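Local coordinates for protein polyguluronate lyase (Corynebacterium sp., PDB 1UAI) that probably cleaves the poly(alpha-L-guluronate) blocks of alginate, acting as a lyase by beta-elimination, at residues T41-F45 with Q55-A59; V157-K161 with Y172-V176; M97-E101 with V114-I118. All blocks are in the same frame, centred on the assembly; numbering follows the deposited sequence.

Contact 1 (T41-F45 with Q55-A59); sequences TAPWF and QFRAA
W44 O accepts two hydrogen bonds, from R57 N and from S73 OG of strand 72-79, and a weaker C-H...O contact from F56 CA, where a classic beta bulge meets strand 54-59 at the margin of the jelly-roll sandwich. R57 N donates to W44 O at 2.9 Å, and F56 CA lies 3.3 Å from W44 O. The bulge is diagnosed by W44 and F45 both facing T41, whose N and O each bond to F45. F45, the second bulge residue, pairs with F56 as an antiparallel non-hydrogen-bonded pair, and their side chains run side by side with CD1 of F45 3.5 Å from CE1 of F56 and ring planes 49° apart.

A second polar link comes from a side chain. Q55 is extended, its CG anti to the backbone N (chi1 169°), which lets NE2 reach P43 O at 2.9 Å. The bond is nearly straight (170°), uses a lone pair in the carbonyl plane and lies in the Q55 amide plane.

P43, entered through a cis peptide, places CB 3.7 Å above one face of the R57 guanidinium, whose NE bonds to Q213. Lower down the same arginine, CD meets W44 CZ3 at 3.8 Å. R57 O, buried here without a hydrogen-bond partner in the model, sits at the indole edge, 3.3 Å from W44 CE3.

Contact 2 (V157-K161 with Y172-V176); sequences VFEGK and YYNGV
E159 and N174 meet at the open end of the hairpin of strands 158-165 and 168-173, where a type I' turn, Y173 to V176, leads on to strand 176-182. Among the backbone bonds, N174 N gives the shortest, 2.7 Å to E159 O. K161 and Y172 form a hydrogen-bonded pair, Y172 N to K161 O at 2.8 Å and K161 N to Y172 O at 3.1 Å.

Where the regular ladder stops, a side chain takes over: N174 OD1 accepts E159 N at 2.9 Å in a nearly straight bond (171°). One water bridges V157 O and N174 ND2; another donates to E159 O and accepts from G175 N. The E159 carboxylate turns elsewhere, its OE1 forming a salt bridge with R100.

Aromatic contacts lie on the two faces of the strand pair. On one, the F158 and Y173 side chains cross at about a right angle, their rings only obliquely inclined, with F158 CB 3.6 Å from Y173 CE1. On the other, K161 runs alongside Y172 and bends at chi3 (68°) over the ring: a CH-pi contact from CE, 3.6 Å from Y172 CD2, and a cation-pi contact from NZ, 4.7 Å from the ring centroid and 13° off the normal.

Contact 3 (M97-E101 with V114-I118); sequences MVFRE and VGAQI
F99 and A116 make the central contact between two strands that belong to different sheets. The methyl A116 CB lies over one face of the F99 ring, 3.4 Å above its plane and offset toward the rim; the nearest ring atom, F99 CZ, is 3.5 Å from A116 CB. This is a CH-pi contact, and chi1 of 65°, with CG between the backbone N and the carbonyl carbon, sets the F99 ring so that one face meets A116 CB. Beside it, M97 bends at chi3 (67°) so that CE comes 4.2 Å from A116 CB and 4.0 Å from Q117 O.

At the other end, the extended E101 side chain reaches the backbone of G115. E101 OE1 stands 2.7 Å from G115 O, a separation consistent with a protonated carboxyl group, although the geometry does not settle it. With no side chain on G115, E101 OE2 can come within 3.4 Å of G115 CA.

The next shell holds these groups in place. F128, on strand 124-131, meets the F99 ring edge-to-face. M97 is wedged among F162, L219, V221 and F190, and E101 rests against F158 and V214. V98 and R100 point out of the opposite face of their strand.

Across the interface the strand axes approach to 8.9 Å and run antiparallel, at 174° between their N-to-C directions, and the CA atoms of F99 and A116 are 8.4 Å apart. That is too far for backbone pairing, so side chains fill the gap. Q117, whose CB points away from strand 97-101, begins the QIH sequence motif of polysaccharide lyase family 7, which in relatives lines the substrate cleft. The arrangement is the interior packing of a jelly-roll beta-sandwich, two antiparallel sheets set face to face.

All three contacts reach the seven-stranded sheet of the sandwich: contact 1 at its 45-47 edge, contact 2 toward its 176-182 edge, contact 3 by bridging from it to the other sheet. Contacts 2 and 3 are neighbours, with centres 9 Å apart, because strands 158-165 and 95-105 are adjacent. They are joined by the salt bridge E159 OE1 to R100 NE, 2.7 Å, and G160 N lies 2.8 Å from F99 O, a probable hydrogen bond. Contact 1 stands apart, its centre 17 Å from that of contact 3 and 24 Å from that of contact 2. Contact 3 alone of the three has a segment, 114-118, in the sheet that carries the substrate cleft in related lyases.

Contact 1 (T41-F45 with Q55-A59)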
ATOM      1  N   THR A  41       3.938  -4.356  15.566  1.00  6.52           N
ATOM      2  CA  THR A  41       5.315  -3.938  15.787  1.00  7.44           C
ATOM      3  C   THR A  41       5.374  -2.424  15.613  1.00  7.84           C
ATOM      4  O   THR A  41       5.363  -1.903  14.497  1.00  8.89           O
ATOM      5  CB  THR A  41       6.303  -4.653  14.826  1.00  7.90           C
ATOM      6  OG1 THR A  41       7.639  -4.221  15.113  1.00 10.40           O
ATOM      7  CG2 THR A  41       5.969  -4.363  13.368  1.00 10.71           C
ATOM      8  N   ALA A  42       5.411  -1.722  16.739  1.00  7.88           N
ATOM      9  CA  ALA A  42       5.447  -0.266  16.743  1.00  7.94           C
ATOM     10  C   ALA A  42       6.821   0.255  16.348  1.00  7.36           C
ATOM     11  O   ALA A  42       7.843  -0.289  16.765  1.00  8.87           O
ATOM     12  CB  ALA A  42       5.069   0.259  18.126  1.00  9.76           C
ATOM     13  N   PRO A  43       6.867   1.338  15.557  1.00  6.52           N
ATOM     14  CA  PRO A  43       5.747   2.113  15.009  1.00  5.97           C
ATOM     15  C   PRO A  43       5.387   1.724  13.573  1.00  5.54           C
ATOM     16  O   PRO A  43       4.505   2.331  12.966  1.00  6.33           O
ATOM     17  CB  PRO A  43       6.282   3.531  15.063  1.00  7.46           C
ATOM     18  CG  PRO A  43       7.707   3.321  14.617  1.00  7.96           C
ATOM     19  CD  PRO A  43       8.132   2.085  15.402  1.00  7.59           C
ATOM     20  N   TRP A  44       6.059   0.707  13.043  1.00  5.63           N
ATOM     21  CA  TRP A  44       5.874   0.294  11.652  1.00  5.02           C
ATOM     22  C   TRP A  44       4.535  -0.301  11.242  1.00  4.90           C
ATOM     23  O   TRP A  44       4.077  -0.078  10.121  1.00  4.81           O
ATOM     24  CB  TRP A  44       6.981  -0.690  11.265  1.00  5.87           C
ATOM     25  CG  TRP A  44       8.284  -0.399  11.933  1.00  6.76           C
ATOM     26  CD1 TRP A  44       8.957  -1.210  12.797  1.00  7.22           C
ATOM     27  CD2 TRP A  44       9.052   0.807  11.833  1.00  7.66           C
ATOM     28  NE1 TRP A  44      10.097  -0.585  13.246  1.00  8.42           N
ATOM     29  CE2 TRP A  44      10.180   0.655  12.669  1.00  8.71           C
ATOM     30  CE3 TRP A  44       8.894   2.003  11.120  1.00  8.51           C
ATOM     31  CZ2 TRP A  44      11.147   1.656  12.814  1.00  9.65           C
ATOM     32  CZ3 TRP A  44       9.857   2.999  11.262  1.00 10.02           C
ATOM     33  CH2 TRP A  44      10.968   2.817  12.104  1.00 10.06           C
ATOM     34  N   PHE A  45       3.917  -1.065  12.135  1.00  4.46           N
ATOM     35  CA  PHE A  45       2.651  -1.726  11.844  1.00  4.99           C
ATOM     36  C   PHE A  45       1.921  -1.884  13.170  1.00  4.82           C
ATOM     37  O   PHE A  45       2.179  -2.819  13.925  1.00  5.57           O
ATOM     38  CB  PHE A  45       2.936  -3.094  11.218  1.00  4.73           C
ATOM     39  CG  PHE A  45       1.707  -3.893  10.902  1.00  4.86           C
ATOM     40  CD1 PHE A  45       0.817  -3.474   9.918  1.00  4.46           C
ATOM     41  CD2 PHE A  45       1.446  -5.081  11.580  1.00  5.20           C
ATOM     42  CE1 PHE A  45      -0.315  -4.228   9.612  1.00  5.10           C
ATOM     43  CE2 PHE A  45       0.317  -5.842  11.281  1.00  5.69           C
ATOM     44  CZ  PHE A  45      -0.564  -5.414  10.294  1.00  5.94           C
ATOM     45  N   GLN A  55      -1.781   2.001  11.377  1.00  4.84           N
ATOM     46  CA  GLN A  55      -0.653   2.849  11.030  1.00  4.81           C
ATOM     47  C   GLN A  55       0.449   2.013  10.385  1.00  4.40           C
ATOM     48  O   GLN A  55       0.896   1.016  10.958  1.00  5.31           O
ATOM     49  CB  GLN A  55      -0.109   3.524  12.292  1.00  5.68           C
ATOM     50  CG  GLN A  55       1.231   4.222  12.121  1.00  6.18           C
ATOM     51  CD  GLN A  55       1.666   4.924  13.388  1.00  6.32           C
ATOM     52  OE1 GLN A  55       0.968   5.809  13.883  1.00  8.26           O
ATOM     53  NE2 GLN A  55       2.815   4.532  13.928  1.00  6.61           N
ATOM     54  N   PHE A  56       0.860   2.422   9.187  1.00  4.29           N
ATOM     55  CA  PHE A  56       1.938   1.768   8.446  1.00  4.53           C
ATOM     56  C   PHE A  56       3.034   2.817   8.298  1.00  4.63           C
ATOM     57  O   PHE A  56       2.780   3.912   7.789  1.00  5.02           O
ATOM     58  CB  PHE A  56       1.481   1.367   7.044  1.00  4.71           C
ATOM     59  CG  PHE A  56       0.460   0.269   7.017  1.00  4.56           C
ATOM     60  CD1 PHE A  56       0.854  -1.063   6.932  1.00  4.89           C
ATOM     61  CD2 PHE A  56      -0.897   0.569   7.024  1.00  4.82           C
ATOM     62  CE1 PHE A  56      -0.092  -2.082   6.848  1.00  5.46           C
ATOM     63  CE2 PHE A  56      -1.852  -0.442   6.941  1.00  5.42           C
ATOM     64  CZ  PHE A  56      -1.448  -1.771   6.850  1.00  5.05           C
ATOM     65  N   ARG A  57       4.244   2.491   8.736  1.00  4.58           N
ATOM     66  CA  ARG A  57       5.356   3.430   8.634  1.00  4.68           C
ATOM     67  C   ARG A  57       6.600   2.735   8.102  1.00  4.53           C
ATOM     68  O   ARG A  57       6.917   1.620   8.512  1.00  4.77           O
ATOM     69  CB  ARG A  57       5.667   4.048  10.003  1.00  4.95           C
ATOM     70  CG  ARG A  57       6.799   5.074   9.966  1.00  6.00           C
ATOM     71  CD  ARG A  57       7.161   5.605  11.350  1.00  5.98           C
ATOM     72  NE  ARG A  57       6.040   6.284  11.993  1.00  6.48           N
ATOM     73  CZ  ARG A  57       6.113   6.888  13.175  1.00  6.18           C
ATOM     74  NH1 ARG A  57       7.261   6.900  13.843  1.00  7.36           N
ATOM     75  NH2 ARG A  57       5.041   7.473  13.692  1.00  7.59           N
ATOM     76  N   ALA A  58       7.291   3.399   7.178  1.00  5.05           N
ATOM     77  CA  ALA A  58       8.525   2.877   6.603  1.00  4.70           C
ATOM     78  C   ALA A  58       9.499   4.039   6.430  1.00  4.29           C
ATOM     79  O   ALA A  58       9.238   4.978   5.674  1.00  4.99           O
ATOM     80  CB  ALA A  58       8.254   2.205   5.259  1.00  5.50           C
ATOM     81  N   ALA A  59      10.616   3.969   7.151  1.00  4.76           N
ATOM     82  CA  ALA A  59      11.644   5.005   7.108  1.00  5.07           C
ATOM     83  C   ALA A  59      12.625   4.762   5.968  1.00  5.58           C
ATOM     84  O   ALA A  59      12.769   3.641   5.491  1.00  5.61           O
ATOM     85  CB  ALA A  59      12.383   5.057   8.439  1.00  6.27           C
TER

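Contact 2 (V157-K161 with Y172-V176)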
ATOM      1  N   VAL A 157      -8.378  11.873   4.940  1.00  6.08           N
ATOM      2  CA  VAL A 157      -8.814  10.547   4.541  1.00  6.26           C
ATOM      3  C   VAL A 157      -9.583  10.626   3.232  1.00  5.32           C
ATOM      4  O   VAL A 157     -10.440  11.493   3.053  1.00  6.79           O
ATOM      5  CB  VAL A 157      -9.727   9.910   5.613  1.00  7.37           C
ATOM      6  CG1 VAL A 157     -10.206   8.538   5.149  1.00  8.95           C
ATOM      7  CG2 VAL A 157      -8.976   9.791   6.929  1.00  9.84           C
ATOM      8  N   PHE A 158      -9.254   9.730   2.308  1.00  5.44           N
ATOM      9  CA  PHE A 158      -9.946   9.667   1.029  1.00  5.57           C
ATOM     10  C   PHE A 158     -10.274   8.210   0.762  1.00  5.81           C
ATOM     11  O   PHE A 158      -9.705   7.308   1.387  1.00  5.72           O
ATOM     12  CB  PHE A 158      -9.078  10.235  -0.107  1.00  6.55           C
ATOM     13  CG  PHE A 158      -7.857   9.410  -0.422  1.00  6.14           C
ATOM     14  CD1 PHE A 158      -7.906   8.391  -1.373  1.00  6.53           C
ATOM     15  CD2 PHE A 158      -6.660   9.650   0.240  1.00  6.68           C
ATOM     16  CE1 PHE A 158      -6.772   7.625  -1.657  1.00  6.49           C
ATOM     17  CE2 PHE A 158      -5.525   8.892  -0.035  1.00  6.23           C
ATOM     18  CZ  PHE A 158      -5.580   7.879  -0.984  1.00  7.01           C
ATOM     19  N   GLU A 159     -11.212   7.986  -0.148  1.00  5.98           N
ATOM     20  CA  GLU A 159     -11.604   6.638  -0.505  1.00  5.87           C
ATOM     21  C   GLU A 159     -11.128   6.346  -1.917  1.00  5.76           C
ATOM     22  O   GLU A 159     -11.486   7.047  -2.864  1.00  7.19           O
ATOM     23  CB  GLU A 159     -13.124   6.480  -0.416  1.00  7.27           C
ATOM     24  CG  GLU A 159     -13.618   5.070  -0.707  1.00 10.49           C
ATOM     25  CD  GLU A 159     -15.090   4.895  -0.387  1.00 13.99           C
ATOM     26  OE1 GLU A 159     -15.458   5.003   0.800  1.00 18.98           O
ATOM     27  OE2 GLU A 159     -15.881   4.654  -1.321  1.00 16.71           O
ATOM     28  N   GLY A 160     -10.293   5.323  -2.048  1.00  5.40           N
ATOM     29  CA  GLY A 160      -9.803   4.943  -3.356  1.00  5.39           C
ATOM     30  C   GLY A 160     -10.431   3.624  -3.747  1.00  5.04           C
ATOM     31  O   GLY A 160     -10.834   2.836  -2.888  1.00  4.84           O
ATOM     32  N   LYS A 161     -10.541   3.387  -5.046  1.00  5.14           N
ATOM     33  CA  LYS A 161     -11.103   2.134  -5.516  1.00  5.20           C
ATOM     34  C   LYS A 161     -10.523   1.715  -6.853  1.00  4.82           C
ATOM     35  O   LYS A 161     -10.346   2.537  -7.753  1.00  5.63           O
ATOM     36  CB  LYS A 161     -12.629   2.223  -5.649  1.00  5.81           C
ATOM     37  CG  LYS A 161     -13.274   0.915  -6.116  1.00  8.06           C
ATOM     38  CD  LYS A 161     -14.797   0.944  -6.062  1.00 10.50           C
ATOM     39  CE  LYS A 161     -15.392   1.907  -7.074  1.00 11.24           C
ATOM     40  NZ  LYS A 161     -16.882   1.837  -7.084  1.00 12.79           N
ATOM     41  N   TYR A 172     -10.778   5.016  -9.048  1.00  5.08           N
ATOM     42  CA  TYR A 172     -11.608   6.074  -8.479  1.00  5.25           C
ATOM     43  C   TYR A 172     -11.001   6.729  -7.244  1.00  5.17           C
ATOM     44  O   TYR A 172     -10.274   6.093  -6.481  1.00  5.41           O
ATOM     45  CB  TYR A 172     -12.972   5.501  -8.078  1.00  5.79           C
ATOM     46  CG  TYR A 172     -13.723   4.824  -9.196  1.00  6.34           C
ATOM     47  CD1 TYR A 172     -14.727   5.492  -9.890  1.00  7.67           C
ATOM     48  CD2 TYR A 172     -13.425   3.512  -9.564  1.00  6.39           C
ATOM     49  CE1 TYR A 172     -15.420   4.873 -10.926  1.00  9.20           C
ATOM     50  CE2 TYR A 172     -14.110   2.883 -10.597  1.00  7.84           C
ATOM     51  CZ  TYR A 172     -15.105   3.570 -11.274  1.00  8.71           C
ATOM     52  OH  TYR A 172     -15.778   2.961 -12.307  1.00 10.68           O
ATOM     53  N   TYR A 173     -11.338   8.002  -7.055  1.00  5.29           N
ATOM     54  CA  TYR A 173     -10.900   8.796  -5.910  1.00  5.50           C
ATOM     55  C   TYR A 173     -12.167   9.494  -5.422  1.00  5.67           C
ATOM     56  O   TYR A 173     -12.774  10.281  -6.155  1.00  6.07           O
ATOM     57  CB  TYR A 173      -9.857   9.824  -6.344  1.00  5.91           C
ATOM     58  CG  TYR A 173      -9.484  10.842  -5.288  1.00  6.73           C
ATOM     59  CD1 TYR A 173      -8.602  10.528  -4.255  1.00  6.95           C
ATOM     60  CD2 TYR A 173      -9.982  12.142  -5.356  1.00  8.03           C
ATOM     61  CE1 TYR A 173      -8.217  11.495  -3.320  1.00  8.33           C
ATOM     62  CE2 TYR A 173      -9.607  13.110  -4.433  1.00  8.89           C
ATOM     63  CZ  TYR A 173      -8.723  12.783  -3.420  1.00  8.44           C
ATOM     64  OH  TYR A 173      -8.321  13.755  -2.533  1.00 10.91           O
ATOM     65  N   ASN A 174     -12.563   9.188  -4.192  1.00  6.34           N
ATOM     66  CA  ASN A 174     -13.777   9.737  -3.602  1.00  7.57           C
ATOM     67  C   ASN A 174     -14.982   9.605  -4.531  1.00  8.28           C
ATOM     68  O   ASN A 174     -15.774  10.537  -4.695  1.00  9.70           O
ATOM     69  CB  ASN A 174     -13.567  11.193  -3.173  1.00  8.49           C
ATOM     70  CG  ASN A 174     -12.666  11.308  -1.959  1.00  7.07           C
ATOM     71  OD1 ASN A 174     -12.549  10.361  -1.176  1.00  7.65           O
ATOM     72  ND2 ASN A 174     -12.039  12.464  -1.784  1.00  8.79           N
ATOM     73  N   GLY A 175     -15.104   8.428  -5.137  1.00  8.46           N
ATOM     74  CA  GLY A 175     -16.222   8.138  -6.020  1.00  9.15           C
ATOM     75  C   GLY A 175     -16.135   8.615  -7.455  1.00  9.69           C
ATOM     76  O   GLY A 175     -16.983   8.254  -8.272  1.00 11.34           O
ATOM     77  N   VAL A 176     -15.122   9.410  -7.779  1.00  8.60           N
ATOM     78  CA  VAL A 176     -14.977   9.930  -9.132  1.00  8.54           C
ATOM     79  C   VAL A 176     -13.919   9.175  -9.935  1.00  6.71           C
ATOM     80  O   VAL A 176     -12.792   8.989  -9.476  1.00  6.37           O
ATOM     81  CB  VAL A 176     -14.620  11.436  -9.099  1.00  8.72           C
ATOM     82  CG1 VAL A 176     -14.475  11.976 -10.515  1.00 10.77           C
ATOM     83  CG2 VAL A 176     -15.694  12.205  -8.340  1.00 11.28           C
TER
HETATM   84  O   HOH W   1     -10.676  13.256   0.840  1.00  9.36           O
HETATM   85  O   HOH W   2     -13.516   6.076  -4.679  1.00 10.70           O

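Contact 3 (M97-E101 with V114-I118)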
ATOM      1  N   MET A  97     -10.992  -3.474  -5.151  1.00  4.67           N
ATOM      2  CA  MET A  97     -10.415  -3.139  -3.860  1.00  4.65           C
ATOM      3  C   MET A  97     -10.890  -1.737  -3.534  1.00  4.94           C
ATOM      4  O   MET A  97     -10.695  -0.801  -4.315  1.00  5.01           O
ATOM      5  CB  MET A  97      -8.882  -3.150  -3.813  1.00  4.95           C
ATOM      6  CG  MET A  97      -8.393  -2.628  -2.444  1.00  5.86           C
ATOM      7  SD  MET A  97      -6.673  -2.900  -1.984  1.00  5.29           S
ATOM      8  CE  MET A  97      -5.848  -1.852  -3.180  1.00  5.15           C
ATOM      9  N   VAL A  98     -11.561  -1.614  -2.396  1.00  4.54           N
ATOM     10  CA  VAL A  98     -12.026  -0.327  -1.909  1.00  5.74           C
ATOM     11  C   VAL A  98     -11.241  -0.095  -0.631  1.00  5.44           C
ATOM     12  O   VAL A  98     -11.163  -0.977   0.227  1.00  6.34           O
ATOM     13  CB  VAL A  98     -13.526  -0.335  -1.556  1.00  8.04           C
ATOM     14  CG1 VAL A  98     -13.923   1.012  -0.955  1.00 10.26           C
ATOM     15  CG2 VAL A  98     -14.352  -0.627  -2.792  1.00 10.07           C
ATOM     16  N   PHE A  99     -10.648   1.082  -0.507  1.00  6.01           N
ATOM     17  CA  PHE A  99      -9.880   1.386   0.685  1.00  6.04           C
ATOM     18  C   PHE A  99     -10.042   2.842   1.074  1.00  5.70           C
ATOM     19  O   PHE A  99     -10.367   3.689   0.242  1.00  6.22           O
ATOM     20  CB  PHE A  99      -8.395   1.068   0.452  1.00  7.39           C
ATOM     21  CG  PHE A  99      -7.740   1.929  -0.597  1.00  6.19           C
ATOM     22  CD1 PHE A  99      -7.129   3.133  -0.250  1.00  6.97           C
ATOM     23  CD2 PHE A  99      -7.752   1.547  -1.936  1.00  6.59           C
ATOM     24  CE1 PHE A  99      -6.541   3.940  -1.222  1.00  6.83           C
ATOM     25  CE2 PHE A  99      -7.169   2.347  -2.913  1.00  6.78           C
ATOM     26  CZ  PHE A  99      -6.563   3.545  -2.557  1.00  6.49           C
ATOM     27  N   ARG A 100      -9.857   3.117   2.358  1.00  5.41           N
ATOM     28  CA  ARG A 100      -9.915   4.478   2.863  1.00  5.22           C
ATOM     29  C   ARG A 100      -8.612   4.663   3.604  1.00  4.76           C
ATOM     30  O   ARG A 100      -8.292   3.891   4.507  1.00  5.47           O
ATOM     31  CB  ARG A 100     -11.095   4.678   3.811  1.00  7.43           C
ATOM     32  CG  ARG A 100     -12.426   4.711   3.097  1.00  9.59           C
ATOM     33  CD  ARG A 100     -13.575   4.969   4.047  1.00 12.70           C
ATOM     34  NE  ARG A 100     -14.853   4.761   3.377  1.00 15.92           N
ATOM     35  CZ  ARG A 100     -16.032   4.797   3.987  1.00 15.88           C
ATOM     36  NH1 ARG A 100     -16.097   5.035   5.290  1.00 18.39           N
ATOM     37  NH2 ARG A 100     -17.142   4.585   3.296  1.00 17.70           N
ATOM     38  N   GLU A 101      -7.843   5.670   3.210  1.00  4.90           N
ATOM     39  CA  GLU A 101      -6.567   5.903   3.856  1.00  4.73           C
ATOM     40  C   GLU A 101      -6.203   7.369   3.830  1.00  4.89           C
ATOM     41  O   GLU A 101      -6.861   8.187   3.180  1.00  5.08           O
ATOM     42  CB  GLU A 101      -5.457   5.106   3.155  1.00  6.69           C
ATOM     43  CG  GLU A 101      -5.149   5.576   1.734  1.00  7.16           C
ATOM     44  CD  GLU A 101      -4.042   4.770   1.065  1.00  6.31           C
ATOM     45  OE1 GLU A 101      -3.811   3.612   1.481  1.00  6.69           O
ATOM     46  OE2 GLU A 101      -3.411   5.280   0.112  1.00  6.69           O
ATOM     47  N   VAL A 114       3.845   5.683  -1.722  1.00  3.97           N
ATOM     48  CA  VAL A 114       2.791   4.916  -2.389  1.00  5.09           C
ATOM     49  C   VAL A 114       1.878   4.280  -1.331  1.00  4.39           C
ATOM     50  O   VAL A 114       2.358   3.630  -0.397  1.00  5.30           O
ATOM     51  CB  VAL A 114       3.420   3.834  -3.301  1.00  4.54           C
ATOM     52  CG1 VAL A 114       2.361   2.867  -3.797  1.00  4.83           C
ATOM     53  CG2 VAL A 114       4.111   4.508  -4.479  1.00  5.98           C
ATOM     54  N   GLY A 115       0.565   4.464  -1.484  1.00  3.78           N
ATOM     55  CA  GLY A 115      -0.379   3.952  -0.501  1.00  4.21           C
ATOM     56  C   GLY A 115      -1.294   2.799  -0.876  1.00  3.66           C
ATOM     57  O   GLY A 115      -1.971   2.243  -0.010  1.00  4.25           O
ATOM     58  N   ALA A 116      -1.341   2.450  -2.154  1.00  3.97           N
ATOM     59  CA  ALA A 116      -2.162   1.336  -2.605  1.00  4.45           C
ATOM     60  C   ALA A 116      -1.744   0.986  -4.014  1.00  4.45           C
ATOM     61  O   ALA A 116      -1.305   1.855  -4.771  1.00  4.63           O
ATOM     62  CB  ALA A 116      -3.639   1.709  -2.574  1.00  5.63           C
ATOM     63  N   GLN A 117      -1.871  -0.282  -4.379  1.00  4.09           N
ATOM     64  CA  GLN A 117      -1.501  -0.662  -5.726  1.00  6.09           C
ATOM     65  C   GLN A 117      -2.083  -1.954  -6.251  1.00  4.38           C
ATOM     66  O   GLN A 117      -2.708  -2.734  -5.526  1.00  4.47           O
ATOM     67  CB  GLN A 117       0.034  -0.720  -5.874  1.00 13.04           C
ATOM     68  CG  GLN A 117       0.831  -1.168  -4.641  1.00 14.15           C
ATOM     69  CD  GLN A 117       2.313  -1.439  -4.938  1.00 12.27           C
ATOM     70  OE1 GLN A 117       3.133  -1.547  -4.023  1.00 13.24           O
ATOM     71  NE2 GLN A 117       2.653  -1.566  -6.216  1.00 12.50           N
ATOM     72  N   ILE A 118      -1.924  -2.111  -7.561  1.00  5.26           N
ATOM     73  CA  ILE A 118      -2.257  -3.337  -8.262  1.00  4.30           C
ATOM     74  C   ILE A 118      -0.862  -3.676  -8.766  1.00  4.81           C
ATOM     75  O   ILE A 118      -0.179  -2.828  -9.352  1.00  4.92           O
ATOM     76  CB  ILE A 118      -3.186  -3.157  -9.481  1.00  4.57           C
ATOM     77  CG1 ILE A 118      -4.607  -2.837  -9.015  1.00  5.17           C
ATOM     78  CG2 ILE A 118      -3.183  -4.444 -10.322  1.00  5.51           C
ATOM     79  CD1 ILE A 118      -5.578  -2.607 -10.151  1.00  5.32           C
TER